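Local coordinates for endoglucanase A (Clostridium longisporum, PDB 6Q1I), which hydrolyses barley beta-glucan, lichenan, carboxymethylcellulose and xylan as an endoglucanase, the chain here being its glycoside hydrolase family 5 catalytic part, at residues Lys97-Val100 and Asp101-Ile104; Arg178-Val181 and Asn182-Ala186; Ala300-Tyr303 and Val304-Gln308. One frame throughout, in Å; residues are numbered along the deposited sequence. Where two conformers were deposited one is given.

How the contacts relate
The three contacts lie on three outer helices of an eight-stranded TIM barrel, and each is a single stretch of helix packed against itself one turn on. In chain order, contact 1 is on helix 90-105, contact 2 on helix 175-194 and contact 3 on helix 293-309. Their centres are 27 to 30 Å apart and their nearest atoms about 17 to 19 Å, so none touches another. Contact 1 lies away from the annotated catalytic positions. Contacts 2 and 3 come closer: Val181 is about 9 Å, side chain to side chain, from Gln160, and Tyr303 about 8 Å from Gln284. By similarity these altered residues occupy the proton-donor and nucleophile positions.

Contact 1: Lys97-Val100 and Asp101-Ile104; sequences KEVV and DYCI
On helix 90-105, the helix of the beta-alpha-beta crossover from strand 71-74 to strand 109-113 of the TIM barrel, Glu98 and Tyr102 meet one turn apart. Glu98 leaves the helix with CG anti to the backbone N and then bends at CG (chi2 78°), which brings its CG and carboxylate slantwise across the CE1 side of the tyrosine, the carboxylate and ring planes 75° apart. Its CG is 3.7 Å from Tyr102 CE1. One ring face also lies over the backbone, with Glu98 O 3.3 Å above the ring plane near the rim. Val99 adds a looser touch, CG2 to Tyr102 CE2, at 4.3 Å.

Water links these groups at their polar ends. One molecule, in the ring plane at the edge of Tyr102, lies 2.6 Å from Tyr102 OH and donates to Glu98 OE2. A second donates to Glu98 OE1 and to Asp101 OD2, at 2.7 Å each. Asp101 OD1 turns elsewhere, to Tyr149 OH, and the Lys97 ammonium reaches Ala145 O and the ring of Phe146, while against Asp101 Lys97 sets its aliphatic CG, 3.7 Å from OD2.

On the barrel side, Val99, Val100 and Cys103 pack on strand 71-74. Val100 and Ile104 run side by side, Val100 CG1 3.9 Å from Ile104 CG1. The backbone bond from Ile104 N to Val100 O between the same residues is straight (N-H...O 170°).

Glu98 OE1 and Asp101 OD2 are like charges only 4.5 Å apart. The water between them gives one proton to each, which would partly screen their repulsion; their closeness may nonetheless raise the proton affinity of one or both carboxylates.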
loop_
_atom_site.group_PDB
_atom_site.type_symbol
_atom_site.label_atom_id
_atom_site.label_comp_id
_atom_site.label_asym_id
_atom_site.label_seq_id
_atom_site.Cartn_x
_atom_site.Cartn_y
_atom_site.Cartn_z
ATOM N N LYS A 97 -4.263 5.632 -15.379
ATOM C CA LYS A 97 -3.743 4.669 -16.344
ATOM C C LYS A 97 -2.382 5.092 -16.887
ATOM O O LYS A 97 -1.504 4.248 -17.089
ATOM C CB LYS A 97 -4.748 4.481 -17.483
ATOM C CG LYS A 97 -4.284 3.518 -18.548
ATOM C CD LYS A 97 -5.384 3.153 -19.522
ATOM C CE LYS A 97 -6.319 2.113 -18.920
ATOM N NZ LYS A 97 -7.288 1.583 -19.924
ATOM N N GLU A 98 -2.190 6.384 -17.163
ATOM C CA GLU A 98 -0.896 6.825 -17.674
ATOM C C GLU A 98 0.219 6.570 -16.661
ATOM O O GLU A 98 1.318 6.134 -17.032
ATOM C CB GLU A 98 -0.959 8.298 -18.089
ATOM C CG GLU A 98 0.345 8.845 -18.713
ATOM C CD GLU A 98 0.587 8.455 -20.185
ATOM O OE1 GLU A 98 -0.188 7.676 -20.764
ATOM O OE2 GLU A 98 1.579 8.944 -20.772
ATOM N N VAL A 99 -0.042 6.828 -15.376
ATOM C CA VAL A 99 0.975 6.583 -14.354
ATOM C C VAL A 99 1.224 5.085 -14.189
ATOM O O VAL A 99 2.374 4.643 -14.083
ATOM C CB VAL A 99 0.576 7.260 -13.028
ATOM C CG1 VAL A 99 1.542 6.894 -11.922
ATOM C CG2 VAL A 99 0.518 8.773 -13.211
ATOM N N VAL A 100 0.157 4.280 -14.201
ATOM C CA VAL A 100 0.326 2.829 -14.217
ATOM C C VAL A 100 1.187 2.409 -15.405
ATOM O O VAL A 100 2.099 1.584 -15.270
ATOM C CB VAL A 100 -1.048 2.133 -14.230
ATOM C CG1 VAL A 100 -0.905 0.632 -14.577
ATOM C CG2 VAL A 100 -1.761 2.309 -12.903
ATOM N N ASP A 101 0.934 2.993 -16.583
ATOM C CA ASP A 101 1.700 2.630 -17.776
ATOM C C ASP A 101 3.188 2.981 -17.645
ATOM O O ASP A 101 4.042 2.237 -18.146
ATOM C CB ASP A 101 1.101 3.283 -19.026
ATOM C CG ASP A 101 -0.177 2.596 -19.515
ATOM O OD1 ASP A 101 -0.404 1.413 -19.200
ATOM O OD2 ASP A 101 -0.955 3.242 -20.244
ATOM N N TYR A 102 3.528 4.112 -17.003
ATOM C CA TYR A 102 4.942 4.407 -16.765
ATOM C C TYR A 102 5.611 3.218 -16.086
ATOM O O TYR A 102 6.724 2.822 -16.432
ATOM C CB TYR A 102 5.136 5.625 -15.848
ATOM C CG TYR A 102 4.644 6.978 -16.312
ATOM C CD1 TYR A 102 4.420 7.274 -17.646
ATOM C CD2 TYR A 102 4.412 7.978 -15.377
ATOM C CE1 TYR A 102 3.961 8.539 -18.024
ATOM C CE2 TYR A 102 3.973 9.214 -15.737
ATOM C CZ TYR A 102 3.741 9.499 -17.050
ATOM O OH TYR A 102 3.281 10.759 -17.350
ATOM N N CYS A 103 4.936 2.669 -15.074
ATOM C CA CYS A 103 5.503 1.615 -14.241
ATOM C C CYS A 103 5.522 0.279 -14.966
ATOM O O CYS A 103 6.532 -0.435 -14.939
ATOM C CB CYS A 103 4.677 1.496 -12.960
ATOM S SG CYS A 103 4.632 2.990 -11.927
ATOM N N ILE A 104 4.405 -0.087 -15.606
ATOM C CA ILE A 104 4.334 -1.360 -16.319
ATOM C C ILE A 104 5.341 -1.378 -17.458
ATOM O O ILE A 104 6.017 -2.384 -17.688
ATOM C CB ILE A 104 2.902 -1.634 -16.820
ATOM C CG1 ILE A 104 1.918 -1.797 -15.652
ATOM C CG2 ILE A 104 2.868 -2.863 -17.748
ATOM C CD1 ILE A 104 2.054 -3.068 -14.849
HETATM O O HOH W 1 -1.915 5.662 -20.826
HETATM O O HOH W 2 2.813 11.095 -19.921
#

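Contact 2: Arg178-Val181 and Asn182-Ala186; sequences RDVV and NKYNA
Tyr184 reaches back over Val180 on helix 175-194, which connects strands 153-156 and 204-208 on the outside of the TIM barrel. Its CB lies 3.6 Å from Val180 O, the carbonyl that also accepts the Tyr184 backbone N-H. CG is 3.5 Å from the same oxygen. With CG beside its own backbone N (chi1 -70°), the ring is laid back along the helix toward the preceding turn. CD1 and CD2 still lie nearer that oxygen; from CE1 and CE2 outward the nearer partner is Val180 CG1, and CZ comes within 3.3 Å of it. The methyl thus makes a CH-pi contact over one face, 3.5 Å from the ring centroid and 21° off the normal, displaced toward the hydroxyl end. The hydroxyl itself bonds to Ile122 O, while the ring packs on Val131, Thr132 and Leu135 of helix 128-145.

Asp179 and Lys183, also one turn apart, form a polar pair beside it. In the lysine conformer given, one of two deposited, NZ makes a salt bridge of 2.9 Å to Asp179 OD2, approaching on the syn side but 31° out of the carboxylate plane. That oxygen has a second partner in Tyr125 OH. Val181 CG1, on another side of the helix, lies 3.9 Å from Asn185 ND2, which donates to Pro207 O while OD1 of that amide pairs with Thr157 OG1. Asp179 OD1 accepts a proton from a water at 2.6 Å, and this water in turn accepts from Asn182 ND2, which also donates to Asp220 O, at 3.1 Å from the water.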
loop_
_atom_site.group_PDB
_atom_site.type_symbol
_atom_site.label_atom_id
_atom_site.label_comp_id
_atom_site.label_asym_id
_atom_site.label_seq_id
_atom_site.Cartn_x
_atom_site.Cartn_y
_atom_site.Cartn_z
ATOM N N ARG A 178 -14.275 -5.538 12.228
ATOM C CA ARG A 178 -13.399 -6.492 11.547
ATOM C C ARG A 178 -14.196 -7.408 10.620
ATOM O O ARG A 178 -13.748 -7.721 9.511
ATOM C CB ARG A 178 -12.545 -7.272 12.551
ATOM C CG ARG A 178 -11.567 -6.391 13.327
ATOM C CD ARG A 178 -10.594 -7.182 14.215
ATOM N NE ARG A 178 -11.257 -7.958 15.259
ATOM C CZ ARG A 178 -11.549 -7.514 16.480
ATOM N NH1 ARG A 178 -11.222 -6.292 16.872
ATOM N NH2 ARG A 178 -12.165 -8.317 17.340
ATOM N N ASP A 179 -15.393 -7.815 11.042
ATOM C CA ASP A 179 -16.288 -8.573 10.170
ATOM C C ASP A 179 -16.645 -7.764 8.924
ATOM O O ASP A 179 -16.545 -8.263 7.798
ATOM C CB ASP A 179 -17.539 -8.946 10.971
ATOM C CG ASP A 179 -18.515 -9.812 10.199
ATOM O OD1 ASP A 179 -18.085 -10.636 9.371
ATOM O OD2 ASP A 179 -19.732 -9.670 10.453
ATOM N N VAL A 180 -17.029 -6.495 9.101
ATOM C CA VAL A 180 -17.446 -5.699 7.948
ATOM C C VAL A 180 -16.278 -5.441 6.996
ATOM O O VAL A 180 -16.461 -5.447 5.775
ATOM C CB VAL A 180 -18.170 -4.413 8.376
ATOM C CG1 VAL A 180 -18.493 -3.539 7.166
ATOM C CG2 VAL A 180 -19.459 -4.759 9.135
ATOM N N VAL A 181 -15.062 -5.240 7.516
ATOM C CA VAL A 181 -13.909 -5.107 6.624
ATOM C C VAL A 181 -13.767 -6.351 5.750
ATOM O O VAL A 181 -13.536 -6.256 4.544
ATOM C CB VAL A 181 -12.622 -4.800 7.411
ATOM C CG1 VAL A 181 -11.394 -4.974 6.508
ATOM C CG2 VAL A 181 -12.674 -3.396 7.967
ATOM N N ASN A 182 -13.890 -7.541 6.352
ATOM C CA ASN A 182 -13.834 -8.764 5.556
ATOM C C ASN A 182 -14.929 -8.785 4.492
ATOM O O ASN A 182 -14.695 -9.218 3.361
ATOM C CB ASN A 182 -13.980 -10.002 6.447
ATOM C CG ASN A 182 -12.718 -10.334 7.212
ATOM O OD1 ASN A 182 -11.609 -10.267 6.679
ATOM N ND2 ASN A 182 -12.889 -10.741 8.460
ATOM N N LYS A 183 -16.132 -8.322 4.842
ATOM C CA LYS A 183 -17.240 -8.314 3.889
ATOM C C LYS A 183 -17.008 -7.317 2.758
ATOM O O LYS A 183 -17.354 -7.592 1.605
ATOM C CB LYS A 183 -18.550 -8.036 4.625
ATOM C CG LYS A 183 -18.949 -9.190 5.555
ATOM C CD LYS A 183 -20.165 -8.919 6.444
ATOM C CE LYS A 183 -20.655 -10.221 7.077
ATOM N NZ LYS A 183 -21.557 -10.012 8.256
ATOM N N TYR A 184 -16.437 -6.149 3.062
ATOM C CA TYR A 184 -16.119 -5.190 2.010
ATOM C C TYR A 184 -15.035 -5.739 1.087
ATOM O O TYR A 184 -15.112 -5.576 -0.137
ATOM C CB TYR A 184 -15.673 -3.861 2.618
ATOM C CG TYR A 184 -16.736 -3.031 3.318
ATOM C CD1 TYR A 184 -18.092 -3.265 3.129
ATOM C CD2 TYR A 184 -16.367 -1.985 4.157
ATOM C CE1 TYR A 184 -19.046 -2.489 3.764
ATOM C CE2 TYR A 184 -17.317 -1.201 4.790
ATOM C CZ TYR A 184 -18.655 -1.464 4.598
ATOM O OH TYR A 184 -19.623 -0.719 5.228
ATOM N N ASN A 185 -13.992 -6.353 1.658
ATOM C CA ASN A 185 -12.954 -6.966 0.834
ATOM C C ASN A 185 -13.551 -8.024 -0.090
ATOM O O ASN A 185 -13.204 -8.094 -1.275
ATOM C CB ASN A 185 -11.875 -7.617 1.710
ATOM C CG ASN A 185 -10.913 -6.623 2.332
ATOM O OD1 ASN A 185 -10.712 -5.508 1.837
ATOM N ND2 ASN A 185 -10.266 -7.052 3.408
ATOM N N ALA A 186 -14.436 -8.877 0.448
ATOM C CA ALA A 186 -15.035 -9.940 -0.357
ATOM C C ALA A 186 -15.917 -9.362 -1.457
ATOM O O ALA A 186 -15.951 -9.891 -2.575
ATOM C CB ALA A 186 -15.841 -10.887 0.536
HETATM O O HOH W 3 -15.792 -11.804 8.884
#

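Contact 3: Ala300-Tyr303 and Val304-Gln308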
loop_
_atom_site.group_PDB
_atom_site.type_symbol
_atom_site.label_atom_id
_atom_site.label_comp_id
_atom_site.label_asym_id
_atom_site.label_seq_id
_atom_site.Cartn_x
_atom_site.Cartn_y
_atom_site.Cartn_z
ATOM N N ALA A 300 16.509 -0.242 7.582
ATOM C CA ALA A 300 16.074 -0.507 6.214
ATOM C C ALA A 300 16.692 -1.792 5.675
ATOM O O ALA A 300 15.994 -2.635 5.100
ATOM C CB ALA A 300 16.442 0.678 5.316
ATOM N N GLU A 301 18.004 -1.959 5.840
ATOM C CA GLU A 301 18.647 -3.155 5.306
ATOM C C GLU A 301 18.158 -4.400 6.030
ATOM O O GLU A 301 17.833 -5.412 5.399
ATOM C CB GLU A 301 20.171 -3.078 5.405
ATOM C CG GLU A 301 20.799 -4.335 4.797
ATOM C CD GLU A 301 22.302 -4.419 4.920
ATOM O OE1 GLU A 301 22.934 -3.448 5.376
ATOM O OE2 GLU A 301 22.849 -5.476 4.542
ATOM N N TYR A 302 18.107 -4.349 7.359
ATOM C CA TYR A 302 17.728 -5.538 8.110
ATOM C C TYR A 302 16.292 -5.930 7.801
ATOM O O TYR A 302 15.986 -7.113 7.608
ATOM C CB TYR A 302 17.904 -5.305 9.608
ATOM C CG TYR A 302 17.833 -6.602 10.372
ATOM C CD1 TYR A 302 18.988 -7.337 10.619
ATOM C CD2 TYR A 302 16.621 -7.126 10.804
ATOM C CE1 TYR A 302 18.938 -8.530 11.285
ATOM C CE2 TYR A 302 16.569 -8.328 11.482
ATOM C CZ TYR A 302 17.734 -9.023 11.709
ATOM O OH TYR A 302 17.724 -10.223 12.376
ATOM N N TYR A 303 15.401 -4.941 7.737
ATOM C CA TYR A 303 13.993 -5.193 7.455
ATOM C C TYR A 303 13.818 -5.880 6.109
ATOM O O TYR A 303 13.141 -6.908 6.013
ATOM C CB TYR A 303 13.256 -3.855 7.509
ATOM C CG TYR A 303 11.743 -3.879 7.598
ATOM C CD1 TYR A 303 10.960 -4.530 6.645
ATOM C CD2 TYR A 303 11.087 -3.174 8.600
ATOM C CE1 TYR A 303 9.584 -4.510 6.712
ATOM C CE2 TYR A 303 9.702 -3.136 8.663
ATOM C CZ TYR A 303 8.957 -3.819 7.726
ATOM O OH TYR A 303 7.578 -3.803 7.772
ATOM N N VAL A 304 14.418 -5.330 5.053
ATOM C CA VAL A 304 14.257 -5.926 3.730
ATOM C C VAL A 304 14.861 -7.324 3.688
ATOM O O VAL A 304 14.271 -8.243 3.117
ATOM C CB VAL A 304 14.836 -5.010 2.635
ATOM C CG1 VAL A 304 14.765 -5.699 1.294
ATOM C CG2 VAL A 304 14.087 -3.689 2.589
ATOM N N THR A 305 16.048 -7.509 4.271
ATOM C CA THR A 305 16.664 -8.836 4.280
ATOM C C THR A 305 15.771 -9.841 4.996
ATOM O O THR A 305 15.508 -10.933 4.488
ATOM C CB THR A 305 18.039 -8.795 4.959
ATOM O OG1 THR A 305 18.910 -7.887 4.276
ATOM C CG2 THR A 305 18.687 -10.173 4.943
ATOM N N ALA A 306 15.273 -9.471 6.174
ATOM C CA ALA A 306 14.461 -10.385 6.967
ATOM C C ALA A 306 13.144 -10.700 6.271
ATOM O O ALA A 306 12.681 -11.848 6.273
ATOM C CB ALA A 306 14.196 -9.773 8.342
ATOM N N ALA A 307 12.526 -9.698 5.659
ATOM C CA ALA A 307 11.276 -9.940 4.956
ATOM C C ALA A 307 11.503 -10.799 3.722
ATOM O O ALA A 307 10.760 -11.756 3.472
ATOM C CB ALA A 307 10.652 -8.610 4.572
ATOM N N GLN A 308 12.528 -10.476 2.933
ATOM C CA GLN A 308 12.774 -11.228 1.707
ATOM C C GLN A 308 13.209 -12.664 1.987
ATOM O O GLN A 308 12.849 -13.571 1.226
ATOM C CB GLN A 308 13.765 -10.462 0.835
ATOM C CG GLN A 308 13.119 -9.266 0.143
ATOM C CD GLN A 308 12.172 -9.723 -0.936
ATOM O OE1 GLN A 308 12.602 -10.093 -2.025
ATOM N NE2 GLN A 308 10.880 -9.758 -0.623
#
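Tyr303 and Tyr302 meet residues 304-308 in different ways: Tyr303 at its neighbour Val304, Tyr302 one turn on at Ala306. The Tyr303 ring has the backbone N of Val304 at its edge, near the ring plane, with CD1 to Val304 N 3.9 Å; the ring also stacks with Phe285, and its hydroxyl bonds to Ala235 O. Tyr302 meets Ala306 obliquely, CE2 to CB 4.2 Å, and carries its hydroxyl to Asp263 on helix 256-275. Both tyrosines set CG anti to the backbone N (chi1 -165° in Tyr303); at close range residues 304-308 meet mainly carbonyls: Ala307 CB, for one, sits 3.3 Å from Tyr303 O.

The helix, 293-309, crosses between strands 280-285 and 314-318 in the beta-alpha-beta unit that carries Gln284, which by similarity holds the place of the nucleophile and is altered here. Val304 keeps CG2 3.3 Å from Ala300 O while packing on Cys314 of strand 314-318 and Leu349 of helix 343-356.

Glu301 and Thr305 lie alongside each other, their side chains pointing the same way. Glu301 O accepts Thr305 N at 3.0 Å, nearly straight (N-H...O 167°). Thr305 OG1, turned back beside its own N (chi1 -59°), lies 2.9 Å from the same carbonyl oxygen, though Gly352 O also competes for the hydroxyl proton. Asn355 ND2 donates to both Thr305 OG1 and Glu301 OE2, and Glu301 OE1 makes a salt bridge with Arg351 of helix 343-356.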